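Local coordinates for putative Glycosidase (Bacteroides thetaiotaomicron, PDB 3R67), which is a putative glycosidase of unestablished function, probably built as a five-bladed beta-propeller of mostly antiparallel strands, at residues Asp197-Trp201 and Ala212-Leu217; Trp204-Asn210 and Phe230-Pro236; Asp11-Ala15 and Gly285-Phe289; Val133-Trp139 and Phe176-Ile182; Ile26-Asp30 and His94-Met98. All blocks are in the same frame, centred on the assembly; numbering follows the deposited sequence. Where two conformers were deposited one is given.

Contact 1 of 5, residues Asp197-Trp201 and Ala212-Leu217; sequences DGKYW and ATSTDL
L217 closes over one face of the Y200 ring: its CD2 lies 3.7 Å from the centroid of that ring, 16° off the normal. On the other face of the sheet, T213 lays CG2 over W201, 3.6 Å from the centroid of its six-membered ring. With OG1 at chi1 69°, CG2 falls anti to the carbonyl carbon and is set over the indole face. Between these packed spots the backbones pair tightly, with Y200 N to S214 O at 2.8 Å and S214 N to Y200 O at 3.0 Å. Past the pair, S214 OG accepts from D216 N and L217 N, an ST turn and ST motif, and also bonds N219 O; this fold carries L217 back to Y200. The solvent side is looser: G198 O only nears T215 CG2 at 4.4 Å, and the K199 amino end leads away. The pair forms the hairpin of strands 199-204 and 210-214, with Y200 against I193 of strand 190-196 and T213 bonded by its backbone to E221.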
# COMPACT_ATOMS: atom_id res chain seq x y z
N ASP A 197 -5.13 18.52 -14.38
CA ASP A 197 -4.29 19.38 -15.24
C ASP A 197 -3.61 18.53 -16.36
O ASP A 197 -2.42 18.72 -16.63
CB ASP A 197 -3.24 20.12 -14.36
CG ASP A 197 -2.70 21.45 -14.88
OD1 ASP A 197 -3.02 21.82 -16.04
OD2 ASP A 197 -2.00 22.15 -14.11
N GLY A 198 -4.36 17.59 -16.95
CA GLY A 198 -3.89 16.72 -18.02
C GLY A 198 -2.86 15.67 -17.63
O GLY A 198 -2.27 15.04 -18.51
N LYS A 199 -2.64 15.46 -16.32
CA LYS A 199 -1.68 14.49 -15.77
C LYS A 199 -2.30 13.55 -14.75
O LYS A 199 -3.35 13.85 -14.16
CB LYS A 199 -0.53 15.25 -15.05
CG LYS A 199 0.35 16.15 -15.89
CD LYS A 199 1.25 16.95 -14.94
CE LYS A 199 2.17 17.95 -15.60
NZ LYS A 199 1.43 19.04 -16.28
N TYR A 200 -1.61 12.44 -14.49
CA TYR A 200 -1.89 11.50 -13.42
C TYR A 200 -0.99 11.87 -12.28
O TYR A 200 0.10 12.41 -12.52
CB TYR A 200 -1.72 10.06 -13.88
CG TYR A 200 -2.62 9.69 -15.04
CD1 TYR A 200 -3.99 9.56 -14.86
CD2 TYR A 200 -2.08 9.37 -16.28
CE1 TYR A 200 -4.82 9.18 -15.91
CE2 TYR A 200 -2.91 8.99 -17.34
CZ TYR A 200 -4.28 8.89 -17.15
OH TYR A 200 -5.10 8.51 -18.17
N TRP A 201 -1.44 11.66 -11.04
CA TRP A 201 -0.69 12.09 -9.85
C TRP A 201 -0.55 10.98 -8.82
O TRP A 201 -1.45 10.16 -8.67
CB TRP A 201 -1.45 13.27 -9.19
CG TRP A 201 -1.53 14.50 -10.05
CD1 TRP A 201 -2.36 14.71 -11.11
CD2 TRP A 201 -0.77 15.71 -9.89
NE1 TRP A 201 -2.12 15.94 -11.66
CE2 TRP A 201 -1.15 16.58 -10.94
CE3 TRP A 201 0.20 16.13 -8.97
CZ2 TRP A 201 -0.60 17.86 -11.08
CZ3 TRP A 201 0.76 17.40 -9.12
CH2 TRP A 201 0.36 18.24 -10.17
N ALA A 212 4.64 12.70 -7.52
CA ALA A 212 5.10 12.39 -8.86
C ALA A 212 3.94 12.49 -9.84
O ALA A 212 2.78 12.30 -9.43
CB ALA A 212 5.73 11.00 -8.91
N THR A 213 4.23 12.79 -11.12
CA THR A 213 3.19 12.89 -12.15
C THR A 213 3.54 11.98 -13.34
O THR A 213 4.70 11.59 -13.53
CB THR A 213 2.98 14.34 -12.61
OG1 THR A 213 4.11 14.82 -13.34
CG2 THR A 213 2.63 15.29 -11.47
N SER A 214 2.52 11.64 -14.14
CA SER A 214 2.65 10.78 -15.32
C SER A 214 1.62 11.15 -16.38
O SER A 214 0.56 11.68 -16.04
CB SER A 214 2.49 9.31 -14.93
OG SER A 214 2.74 8.43 -16.01
N THR A 215 1.90 10.83 -17.65
CA THR A 215 0.93 11.03 -18.73
C THR A 215 0.52 9.65 -19.29
O THR A 215 -0.38 9.57 -20.13
CB THR A 215 1.48 11.95 -19.83
OG1 THR A 215 2.66 11.37 -20.40
CG2 THR A 215 1.74 13.36 -19.34
N ASP A 216 1.17 8.56 -18.82
CA ASP A 216 0.89 7.23 -19.36
C ASP A 216 0.71 6.15 -18.26
O ASP A 216 0.52 4.99 -18.63
CB ASP A 216 2.04 6.81 -20.29
CG ASP A 216 3.43 6.78 -19.67
OD1 ASP A 216 3.53 6.68 -18.42
OD2 ASP A 216 4.41 6.79 -20.43
N LEU A 217 0.80 6.52 -16.95
CA LEU A 217 0.62 5.65 -15.77
C LEU A 217 1.78 4.64 -15.55
O LEU A 217 1.78 3.93 -14.53
CB LEU A 217 -0.69 4.84 -15.87
CG LEU A 217 -1.98 5.65 -15.85
CD1 LEU A 217 -3.08 4.86 -16.42
CD2 LEU A 217 -2.32 6.14 -14.46

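Contact 2 of 5, residues Trp204-Asn210 and Phe230-Pro236. With EDO (1,2-ethanediol), chain F.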
# COMPACT_ATOMS: atom_id res chain seq x y z
N TRP A 204 4.13 9.32 -2.94
CA TRP A 204 4.94 8.13 -2.72
C TRP A 204 6.00 8.43 -1.67
O TRP A 204 6.40 9.58 -1.51
CB TRP A 204 5.57 7.61 -4.05
CG TRP A 204 6.66 8.50 -4.56
CD1 TRP A 204 6.53 9.62 -5.31
CD2 TRP A 204 8.06 8.36 -4.26
NE1 TRP A 204 7.77 10.21 -5.51
CE2 TRP A 204 8.72 9.46 -4.85
CE3 TRP A 204 8.81 7.43 -3.53
CZ2 TRP A 204 10.10 9.63 -4.77
CZ3 TRP A 204 10.18 7.63 -3.41
CH2 TRP A 204 10.81 8.71 -4.03
N GLY A 205 6.48 7.40 -1.01
CA GLY A 205 7.55 7.57 -0.04
C GLY A 205 7.34 6.84 1.26
O GLY A 205 6.21 6.42 1.58
N GLU A 206 8.44 6.70 2.00
CA GLU A 206 8.52 6.05 3.30
C GLU A 206 9.04 7.05 4.35
O GLU A 206 8.35 7.32 5.34
CB GLU A 206 9.43 4.81 3.19
CG GLU A 206 9.57 4.02 4.48
CD GLU A 206 10.79 3.12 4.56
OE1 GLU A 206 11.81 3.43 3.90
OE2 GLU A 206 10.76 2.16 5.36
N LYS A 207 10.24 7.61 4.11
CA LYS A 207 10.88 8.58 5.01
C LYS A 207 10.27 9.98 4.90
O LYS A 207 10.52 10.81 5.76
CB LYS A 207 12.40 8.68 4.74
CG LYS A 207 13.29 7.72 5.52
CD LYS A 207 13.31 6.31 4.93
CE LYS A 207 14.20 5.37 5.72
NZ LYS A 207 14.31 4.04 5.07
N PHE A 208 9.55 10.26 3.81
CA PHE A 208 8.88 11.53 3.50
C PHE A 208 7.97 11.27 2.32
O PHE A 208 8.13 10.25 1.66
CB PHE A 208 9.87 12.70 3.22
CG PHE A 208 10.88 12.38 2.15
CD1 PHE A 208 10.58 12.56 0.80
CD2 PHE A 208 12.15 11.90 2.48
CE1 PHE A 208 11.50 12.23 -0.19
CE2 PHE A 208 13.07 11.57 1.49
CZ PHE A 208 12.75 11.75 0.16
N VAL A 209 7.05 12.19 2.03
CA VAL A 209 6.13 12.01 0.92
C VAL A 209 6.51 12.99 -0.18
O VAL A 209 6.62 14.20 0.05
CB VAL A 209 4.64 12.17 1.35
CG1 VAL A 209 3.71 12.01 0.17
CG2 VAL A 209 4.28 11.18 2.46
N ASN A 210 6.73 12.45 -1.38
CA ASN A 210 6.99 13.22 -2.59
C ASN A 210 5.76 13.09 -3.49
O ASN A 210 4.95 12.18 -3.28
CB ASN A 210 8.29 12.74 -3.29
CG ASN A 210 8.60 13.40 -4.63
OD1 ASN A 210 8.56 12.76 -5.67
ND2 ASN A 210 8.80 14.70 -4.64
N PHE A 230 14.08 16.26 -4.16
CA PHE A 230 12.66 15.93 -4.10
C PHE A 230 11.84 16.94 -3.33
O PHE A 230 12.26 17.41 -2.27
CB PHE A 230 12.39 14.56 -3.43
CG PHE A 230 12.92 13.34 -4.12
CD1 PHE A 230 12.54 13.03 -5.42
CD2 PHE A 230 13.67 12.41 -3.41
CE1 PHE A 230 13.01 11.88 -6.04
CE2 PHE A 230 14.10 11.23 -4.02
CZ PHE A 230 13.76 10.97 -5.33
N LEU A 231 10.65 17.23 -3.85
CA LEU A 231 9.67 18.05 -3.16
C LEU A 231 9.08 17.20 -2.04
O LEU A 231 8.62 16.08 -2.30
CB LEU A 231 8.62 18.55 -4.16
CG LEU A 231 7.53 19.45 -3.62
CD1 LEU A 231 8.09 20.80 -3.21
CD2 LEU A 231 6.45 19.65 -4.67
N LYS A 232 9.17 17.66 -0.79
CA LYS A 232 8.67 16.94 0.37
C LYS A 232 7.38 17.61 0.87
O LYS A 232 7.43 18.67 1.49
CB LYS A 232 9.75 16.89 1.47
CG LYS A 232 11.03 16.19 1.04
CD LYS A 232 12.04 16.18 2.17
CE LYS A 232 13.29 15.40 1.82
NZ LYS A 232 14.23 15.35 2.96
N VAL A 233 6.22 17.03 0.56
CA VAL A 233 4.94 17.65 0.91
C VAL A 233 4.51 17.23 2.33
O VAL A 233 3.71 17.92 2.96
CB VAL A 233 3.84 17.35 -0.13
CG1 VAL A 233 4.21 17.92 -1.49
CG2 VAL A 233 3.51 15.85 -0.24
N ILE A 234 5.06 16.12 2.84
CA ILE A 234 4.85 15.58 4.19
C ILE A 234 6.16 15.02 4.67
O ILE A 234 6.81 14.27 3.94
CB ILE A 234 3.70 14.52 4.24
CG1 ILE A 234 2.32 15.17 4.18
CG2 ILE A 234 3.76 13.63 5.48
CD1 ILE A 234 1.22 14.12 3.99
N THR A 235 6.57 15.40 5.87
CA THR A 235 7.79 14.89 6.50
C THR A 235 7.45 14.44 7.92
O THR A 235 6.50 14.98 8.51
CB THR A 235 8.95 15.93 6.49
OG1 THR A 235 8.54 17.11 7.17
CG2 THR A 235 9.42 16.29 5.08
N PRO A 236 8.22 13.50 8.51
CA PRO A 236 7.97 13.11 9.91
C PRO A 236 8.01 14.30 10.87
O PRO A 236 8.74 15.28 10.64
CB PRO A 236 9.11 12.13 10.20
CG PRO A 236 9.45 11.55 8.85
CD PRO A 236 9.37 12.75 7.95
C1 EDO F . 5.18 18.60 6.29
O1 EDO F . 5.66 18.20 7.60
C2 EDO F . 6.02 19.69 5.62
O2 EDO F . 7.36 19.23 5.34
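F230 receives the edge of W204 on one face of its ring; the six-membered-ring centroids lie 5.3 Å apart with planes at 83°, a T-shaped pair. F208 CZ touches F230 CD2 at 3.7 Å, and the extended K232 chain runs across the F208 ring, CE centred over its face and NZ off-centre in a cation-pi contact 4.5 Å from the centroid. V209 packs alongside I234. Farther out, N210 swings CG anti to its backbone N (chi1 175°), bringing both ends of its amide into play. N210 ND2 gives an almost straight bond (172°) to L231 O at 2.7 Å, within the amide plane and on a carbonyl lone pair, and also bonds M223 O; N210 OD1 accepts from W204 NE1 at 2.7 Å. V209 N binds I234 O at 2.8 Å. At the rim an ethanediol links T235 and R300. A flip would set donor against donor at W204 NE1, so the N210 amide is probably held in this orientation, tying the W204 indole through OD1 to the L231 backbone through ND2.

Contact 3 of 5, residues Asp11-Ala15 and Gly285-Phe289; sequences DWAWA and GQALF
Q286 holds the backbone of W14 at two points. Its OE1 accepts from W14 N at 3.0 Å, in the carbonyl plane and on a lone pair, while Q286 NE2 donates to W14 O at 2.8 Å; W14 O lies in the amide plane of Q286, but NE2 stands 57° out of the W14 carbonyl plane, above it. The Q286 chain, extended beyond CG, carries its amide from strand to loop, and the two bonds set its rotation. The OE1 of Q286 also lies 3.5 Å from A13 CB. Packing takes over at W12, whose indole is sandwiched: A13 CB covers one face and L288 CB the opposite one, 3.9 Å from the centroid of the six-membered ring. L288 CD2 reaches W12 CG at 3.7 Å, and W12 CH2 meets Q286 O at the ring edge. W12 NE1 is bonded to D299, and L260 also touches W12. An N-terminal loop is thus clamped onto strand 282-289, whose antiparallel run with 245-255, 258-266 and 297-300 is consistent with one blade of a beta-propeller.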
# COMPACT_ATOMS: atom_id res chain seq x y z
N ASP A 11 -13.81 17.37 10.49
CA ASP A 11 -14.88 16.74 9.72
C ASP A 11 -14.42 16.30 8.31
O ASP A 11 -15.11 15.47 7.72
CB ASP A 11 -16.10 17.67 9.59
CG ASP A 11 -15.85 18.89 8.75
OD1 ASP A 11 -15.02 19.74 9.15
OD2 ASP A 11 -16.47 19.00 7.66
N TRP A 12 -13.25 16.78 7.79
CA TRP A 12 -12.74 16.31 6.49
C TRP A 12 -12.18 14.86 6.57
O TRP A 12 -12.03 14.19 5.55
CB TRP A 12 -11.65 17.25 5.92
CG TRP A 12 -10.44 17.45 6.78
CD1 TRP A 12 -10.18 18.52 7.58
CD2 TRP A 12 -9.29 16.59 6.89
NE1 TRP A 12 -8.94 18.40 8.16
CE2 TRP A 12 -8.39 17.20 7.79
CE3 TRP A 12 -8.93 15.36 6.32
CZ2 TRP A 12 -7.17 16.61 8.15
CZ3 TRP A 12 -7.73 14.77 6.70
CH2 TRP A 12 -6.86 15.41 7.59
N ALA A 13 -11.83 14.41 7.79
CA ALA A 13 -11.21 13.11 8.02
C ALA A 13 -12.23 11.99 8.05
O ALA A 13 -13.34 12.16 8.54
CB ALA A 13 -10.46 13.12 9.35
N TRP A 14 -11.82 10.85 7.53
CA TRP A 14 -12.58 9.58 7.57
C TRP A 14 -12.04 8.77 8.74
O TRP A 14 -11.20 7.90 8.55
CB TRP A 14 -12.46 8.83 6.23
CG TRP A 14 -13.04 9.51 5.03
CD1 TRP A 14 -13.61 10.75 4.97
CD2 TRP A 14 -13.09 8.98 3.71
NE1 TRP A 14 -14.03 11.02 3.69
CE2 TRP A 14 -13.72 9.95 2.89
CE3 TRP A 14 -12.65 7.78 3.13
CZ2 TRP A 14 -13.96 9.74 1.53
CZ3 TRP A 14 -12.87 7.58 1.77
CH2 TRP A 14 -13.50 8.56 0.99
N ALA A 15 -12.42 9.17 9.94
CA ALA A 15 -11.89 8.61 11.18
C ALA A 15 -12.64 7.37 11.67
O ALA A 15 -12.01 6.48 12.24
CB ALA A 15 -11.95 9.67 12.26
N GLY A 285 -2.49 7.72 9.82
CA GLY A 285 -2.85 9.13 9.82
C GLY A 285 -3.53 9.55 8.53
O GLY A 285 -3.74 8.73 7.64
N GLN A 286 -3.91 10.82 8.44
CA GLN A 286 -4.54 11.38 7.25
C GLN A 286 -4.10 12.80 7.01
O GLN A 286 -3.91 13.57 7.96
CB GLN A 286 -6.08 11.34 7.32
CG GLN A 286 -6.67 9.93 7.43
CD GLN A 286 -8.15 9.89 7.53
OE1 GLN A 286 -8.86 10.86 7.24
NE2 GLN A 286 -8.65 8.73 7.89
N ALA A 287 -3.97 13.16 5.74
CA ALA A 287 -3.61 14.49 5.27
C ALA A 287 -4.57 14.93 4.17
O ALA A 287 -5.04 14.09 3.39
CB ALA A 287 -2.18 14.48 4.76
N LEU A 288 -4.87 16.23 4.12
CA LEU A 288 -5.79 16.80 3.14
C LEU A 288 -5.04 17.77 2.23
O LEU A 288 -4.38 18.69 2.71
CB LEU A 288 -6.97 17.51 3.83
CG LEU A 288 -8.12 17.95 2.94
CD1 LEU A 288 -8.96 16.75 2.47
CD2 LEU A 288 -9.01 18.94 3.67
N PHE A 289 -5.09 17.51 0.92
CA PHE A 289 -4.41 18.34 -0.06
C PHE A 289 -5.40 19.06 -0.93
O PHE A 289 -6.56 18.64 -1.04
CB PHE A 289 -3.46 17.50 -0.92
CG PHE A 289 -2.29 16.93 -0.16
CD1 PHE A 289 -1.10 17.64 -0.06
CD2 PHE A 289 -2.36 15.66 0.41
CE1 PHE A 289 -0.00 17.11 0.62
CE2 PHE A 289 -1.27 15.14 1.10
CZ PHE A 289 -0.10 15.88 1.22

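Contact 4 of 5, residues Val133-Trp139 and Phe176-Ile182. With EDO (1,2-ethanediol), chain I.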
# COMPACT_ATOMS: atom_id res chain seq x y z
N VAL A 133 -3.70 -0.67 -12.39
CA VAL A 133 -2.33 -0.21 -12.30
C VAL A 133 -1.82 -0.54 -10.89
O VAL A 133 -2.35 -0.05 -9.88
CB VAL A 133 -2.21 1.31 -12.65
CG1 VAL A 133 -0.76 1.80 -12.53
CG2 VAL A 133 -2.75 1.58 -14.04
N MSE A 134 -0.80 -1.40 -10.84
CA MSE A 134 -0.21 -1.80 -9.58
C MSE A 134 1.14 -1.16 -9.38
O MSE A 134 1.97 -1.19 -10.28
CB MSE A 134 -0.05 -3.32 -9.51
CG MSE A 134 0.64 -3.81 -8.21
SE MSE A 134 1.44 -5.58 -8.37
CE MSE A 134 -0.09 -6.52 -8.54
N LEU A 135 1.34 -0.57 -8.19
CA LEU A 135 2.60 0.02 -7.73
C LEU A 135 3.12 -0.81 -6.61
O LEU A 135 2.41 -0.96 -5.60
CB LEU A 135 2.39 1.49 -7.32
CG LEU A 135 2.06 2.45 -8.44
CD1 LEU A 135 1.36 3.62 -7.92
CD2 LEU A 135 3.29 2.83 -9.26
N TYR A 136 4.29 -1.43 -6.78
CA TYR A 136 4.83 -2.32 -5.76
C TYR A 136 6.33 -2.12 -5.60
O TYR A 136 6.96 -1.42 -6.40
CB TYR A 136 4.52 -3.78 -6.18
CG TYR A 136 5.25 -4.25 -7.42
CD1 TYR A 136 4.78 -3.93 -8.69
CD2 TYR A 136 6.39 -5.06 -7.32
CE1 TYR A 136 5.46 -4.35 -9.84
CE2 TYR A 136 7.06 -5.50 -8.46
CZ TYR A 136 6.59 -5.14 -9.72
OH TYR A 136 7.23 -5.58 -10.86
N THR A 137 6.91 -2.77 -4.60
CA THR A 137 8.35 -2.73 -4.36
C THR A 137 9.03 -3.97 -4.91
O THR A 137 8.63 -5.09 -4.59
CB THR A 137 8.65 -2.63 -2.86
OG1 THR A 137 7.86 -1.62 -2.27
CG2 THR A 137 10.12 -2.41 -2.56
N GLN A 138 10.09 -3.74 -5.68
CA GLN A 138 11.04 -4.74 -6.18
C GLN A 138 12.13 -4.88 -5.16
O GLN A 138 12.71 -3.85 -4.80
CB GLN A 138 11.59 -4.34 -7.56
CG GLN A 138 10.55 -4.31 -8.65
CD GLN A 138 11.15 -3.88 -9.97
OE1 GLN A 138 11.88 -2.88 -10.07
NE2 GLN A 138 10.76 -4.56 -11.03
N TRP A 139 12.42 -6.10 -4.66
CA TRP A 139 13.44 -6.24 -3.62
C TRP A 139 14.42 -7.36 -3.99
O TRP A 139 14.03 -8.52 -4.11
CB TRP A 139 12.76 -6.49 -2.26
CG TRP A 139 13.67 -6.66 -1.06
CD1 TRP A 139 13.62 -7.68 -0.16
CD2 TRP A 139 14.74 -5.80 -0.65
NE1 TRP A 139 14.55 -7.47 0.84
CE2 TRP A 139 15.25 -6.32 0.56
CE3 TRP A 139 15.27 -4.59 -1.14
CZ2 TRP A 139 16.29 -5.70 1.27
CZ3 TRP A 139 16.28 -3.98 -0.44
CH2 TRP A 139 16.79 -4.53 0.75
N PHE A 176 16.27 4.47 -3.87
CA PHE A 176 15.53 3.61 -2.93
C PHE A 176 14.09 4.14 -2.82
O PHE A 176 13.86 5.19 -2.21
CB PHE A 176 16.24 3.57 -1.55
CG PHE A 176 16.40 2.20 -0.93
CD1 PHE A 176 17.52 1.40 -1.22
CD2 PHE A 176 15.47 1.72 -0.01
CE1 PHE A 176 17.67 0.14 -0.63
CE2 PHE A 176 15.64 0.45 0.59
CZ PHE A 176 16.74 -0.33 0.27
N SER A 177 13.12 3.44 -3.49
CA SER A 177 11.73 3.89 -3.55
C SER A 177 10.75 2.75 -3.28
O SER A 177 11.07 1.57 -3.45
CB SER A 177 11.42 4.50 -4.91
OG SER A 177 11.65 3.58 -5.96
N LYS A 178 9.54 3.14 -2.82
CA LYS A 178 8.43 2.27 -2.43
C LYS A 178 7.22 3.09 -1.98
O LYS A 178 7.35 4.30 -1.81
CB LYS A 178 8.87 1.32 -1.29
CG LYS A 178 9.43 2.00 -0.04
CD LYS A 178 9.47 1.07 1.19
CE LYS A 178 10.35 -0.14 1.06
NZ LYS A 178 10.25 -0.99 2.27
N SER A 179 6.08 2.41 -1.75
CA SER A 179 4.82 2.88 -1.17
C SER A 179 4.21 4.08 -1.93
O SER A 179 4.37 5.22 -1.53
CB SER A 179 5.04 3.27 0.28
OG SER A 179 5.70 2.20 0.95
N ALA A 180 3.45 3.80 -3.00
CA ALA A 180 2.85 4.84 -3.83
C ALA A 180 1.33 4.82 -3.77
O ALA A 180 0.69 3.77 -3.90
CB ALA A 180 3.30 4.70 -5.26
N SER A 181 0.77 6.02 -3.62
CA SER A 181 -0.65 6.29 -3.55
C SER A 181 -1.11 7.15 -4.73
O SER A 181 -0.95 8.36 -4.69
CB SER A 181 -0.98 6.99 -2.24
OG SER A 181 -0.64 6.15 -1.15
N ILE A 182 -1.67 6.51 -5.78
CA ILE A 182 -2.21 7.21 -6.96
C ILE A 182 -3.46 7.98 -6.54
O ILE A 182 -4.22 7.47 -5.74
CB ILE A 182 -2.50 6.23 -8.15
CG1 ILE A 182 -1.18 5.79 -8.80
CG2 ILE A 182 -3.40 6.89 -9.24
CD1 ILE A 182 -1.34 4.84 -10.09
C1 EDO I . 12.50 -4.13 1.39
O1 EDO I . 11.29 -3.38 1.39
C2 EDO I . 13.53 -3.46 2.30
O2 EDO I . 13.81 -2.18 1.74
O HOH W 1 3.37 0.94 -3.92
O HOH W 2 5.31 -0.35 -2.58
O HOH W 3 8.08 -2.66 0.31
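T137 meets K178 where its OG1 lies 3.3 Å from K178 CB, at the root of the lysine. From that CB, K178 sends CG between its backbone N and carbonyl carbon (chi1 56°), and a bend at chi3 of 62° then turns the chain toward the bound ethanediol. CE comes within 3.4 Å of the ethanediol O1, and at the tip NZ donates to that O1 at 2.8 Å, with a weak bond to a water that also binds T137 OG1. The same ethanediol, probably from the crystallisation liquor, is bonded to E120 and lays C1 over the centre of the W139 ring, while its O2 sits at the edge of the F176 ring; F176 CZ in turn touches W139 CZ3 at 3.7 Å. Farther along, waters bridge the two segments. One joins S179 N to the T137 hydroxyl; another runs from backbone to backbone, accepting from A180 N and giving a weak bond to L135 O. At the far end V133 CG1 meets I182 CD1 at 3.9 Å; the L135 side chain has two conformers, and its packing on A180 and I182 is doubtful. Strands 133-139 and 180-182 run antiparallel (171°) but 7.8 Å apart, in different sheets. Segments bridged by water in this way, near the centre of the chain, are consistent with adjacent blades meeting round the middle of a beta-propeller.

Contact 5 of 5, residues Ile26-Asp30 and His94-Met98; sequences IVSPD and HFNRM
S28 O is gripped by both outer nitrogens of R97, NH2 at 2.8 Å and NH1 at 3.1 Å, though both bonds are weak and well bent. V27 CG1 lies over the centre of one guanidinium face, 3.7 Å from R97 CZ, and a bend of the R97 chain at chi3 (66°) turns the flat group into this place. A water accepts from R97 NH1 at 3.0 Å and donates to P29 O. Outside the two segments, NH2 forms a salt bridge with E47, and R97 NE is bonded to the Y67 hydroxyl. At the other end I26 sets CD1 over one face of the F95 ring, offset toward its rim, 3.6 Å from F95 CE1, while a water joins I26 O to F95 N. I26 and V27 together face V346 in a classic beta bulge, tying the loop to strand 345-351. The arginine thus joins loop and sheet edge, its charge probably offset by E47, with the D30 carboxylate nearby but not in contact, while the S28 carbonyl, a water and the Y67 hydroxyl take up N-H groups.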
# COMPACT_ATOMS: atom_id res chain seq x y z
N ILE A 26 -8.74 -11.63 7.84
CA ILE A 26 -9.38 -12.09 6.62
C ILE A 26 -8.39 -13.02 5.84
O ILE A 26 -8.84 -13.86 5.09
CB ILE A 26 -9.90 -10.92 5.73
CG1 ILE A 26 -8.77 -9.99 5.23
CG2 ILE A 26 -10.97 -10.13 6.48
CD1 ILE A 26 -9.09 -9.24 3.97
N VAL A 27 -7.06 -12.85 6.01
CA VAL A 27 -6.02 -13.66 5.37
C VAL A 27 -4.96 -13.98 6.42
O VAL A 27 -4.49 -13.09 7.13
CB VAL A 27 -5.37 -13.03 4.09
CG1 VAL A 27 -4.43 -14.02 3.40
CG2 VAL A 27 -6.43 -12.56 3.09
N SER A 28 -4.59 -15.25 6.51
CA SER A 28 -3.60 -15.82 7.43
C SER A 28 -2.67 -16.74 6.67
O SER A 28 -3.08 -17.20 5.61
CB SER A 28 -4.29 -16.58 8.58
OG SER A 28 -5.15 -15.76 9.34
N PRO A 29 -1.43 -17.05 7.15
CA PRO A 29 -0.58 -17.99 6.41
C PRO A 29 -1.22 -19.38 6.27
O PRO A 29 -1.95 -19.84 7.15
CB PRO A 29 0.70 -18.07 7.26
CG PRO A 29 0.64 -16.96 8.17
CD PRO A 29 -0.77 -16.59 8.39
N ASP A 30 -0.96 -20.03 5.14
CA ASP A 30 -1.40 -21.38 4.84
C ASP A 30 -0.16 -22.19 4.49
O ASP A 30 0.51 -21.90 3.50
CB ASP A 30 -2.46 -21.40 3.72
CG ASP A 30 -3.19 -22.73 3.55
OD1 ASP A 30 -2.59 -23.79 3.84
OD2 ASP A 30 -4.35 -22.71 3.05
N HIS A 94 -15.94 -11.53 4.01
CA HIS A 94 -15.58 -12.94 3.93
C HIS A 94 -14.90 -13.23 2.60
O HIS A 94 -15.45 -12.97 1.54
CB HIS A 94 -16.78 -13.87 4.14
CG HIS A 94 -16.37 -15.31 4.05
ND1 HIS A 94 -15.74 -15.96 5.12
CD2 HIS A 94 -16.45 -16.17 3.01
CE1 HIS A 94 -15.48 -17.18 4.68
NE2 HIS A 94 -15.88 -17.35 3.43
N PHE A 95 -13.70 -13.77 2.67
CA PHE A 95 -12.86 -14.00 1.51
C PHE A 95 -12.54 -15.44 1.25
O PHE A 95 -12.38 -16.23 2.18
CB PHE A 95 -11.52 -13.26 1.73
CG PHE A 95 -11.63 -11.77 1.50
CD1 PHE A 95 -12.13 -10.93 2.50
CD2 PHE A 95 -11.25 -11.21 0.29
CE1 PHE A 95 -12.27 -9.56 2.27
CE2 PHE A 95 -11.39 -9.83 0.07
CZ PHE A 95 -11.90 -9.02 1.06
N ASN A 96 -12.43 -15.77 -0.06
CA ASN A 96 -11.95 -17.04 -0.59
C ASN A 96 -10.59 -16.77 -1.20
O ASN A 96 -10.29 -15.61 -1.49
CB ASN A 96 -12.90 -17.70 -1.56
CG ASN A 96 -14.09 -18.32 -0.88
OD1 ASN A 96 -13.96 -19.25 -0.06
ND2 ASN A 96 -15.27 -17.87 -1.24
N ARG A 97 -9.75 -17.79 -1.35
CA ARG A 97 -8.38 -17.58 -1.81
C ARG A 97 -7.95 -18.57 -2.87
O ARG A 97 -8.29 -19.75 -2.82
CB ARG A 97 -7.42 -17.70 -0.62
CG ARG A 97 -7.52 -16.57 0.41
CD ARG A 97 -7.09 -16.99 1.81
NE ARG A 97 -5.67 -17.33 1.90
CZ ARG A 97 -5.07 -17.69 3.02
NH1 ARG A 97 -5.77 -17.82 4.14
NH2 ARG A 97 -3.77 -17.95 3.03
N MSE A 98 -7.12 -18.09 -3.80
CA MSE A 98 -6.44 -18.94 -4.76
C MSE A 98 -5.31 -19.64 -4.03
O MSE A 98 -4.79 -19.11 -3.04
CB MSE A 98 -5.96 -18.15 -5.98
CG MSE A 98 -7.12 -17.76 -6.90
SE MSE A 98 -6.57 -16.76 -8.48
CE MSE A 98 -5.29 -18.06 -9.25
O HOH W 4 -11.78 -14.41 5.14
O HOH W 5 -4.98 -19.65 6.37

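Overall arrangement
Contact 5 closes first along the chain, then contact 4; contacts 1 and 2 follow with alternating segments, and contact 3 spans them all by joining the N-terminal loop to strand 282-289. Contacts 1, 3 and 4 reach one mixed sheet, in which strands 199-204 and 180-187 are neighbours. Contact 2 is a hub: A212 of contact 1 packs on W204, G205 N probably bonds S179 O of contact 4, and I234 packs on A287 and F289 of contact 3. Contacts 1 and 4 also touch directly, W201 against I182. Contact 5 stands apart, its centre 34 Å from that of contact 1. Together they tie loops and blades round the probable propeller, contact 4 closest to the middle.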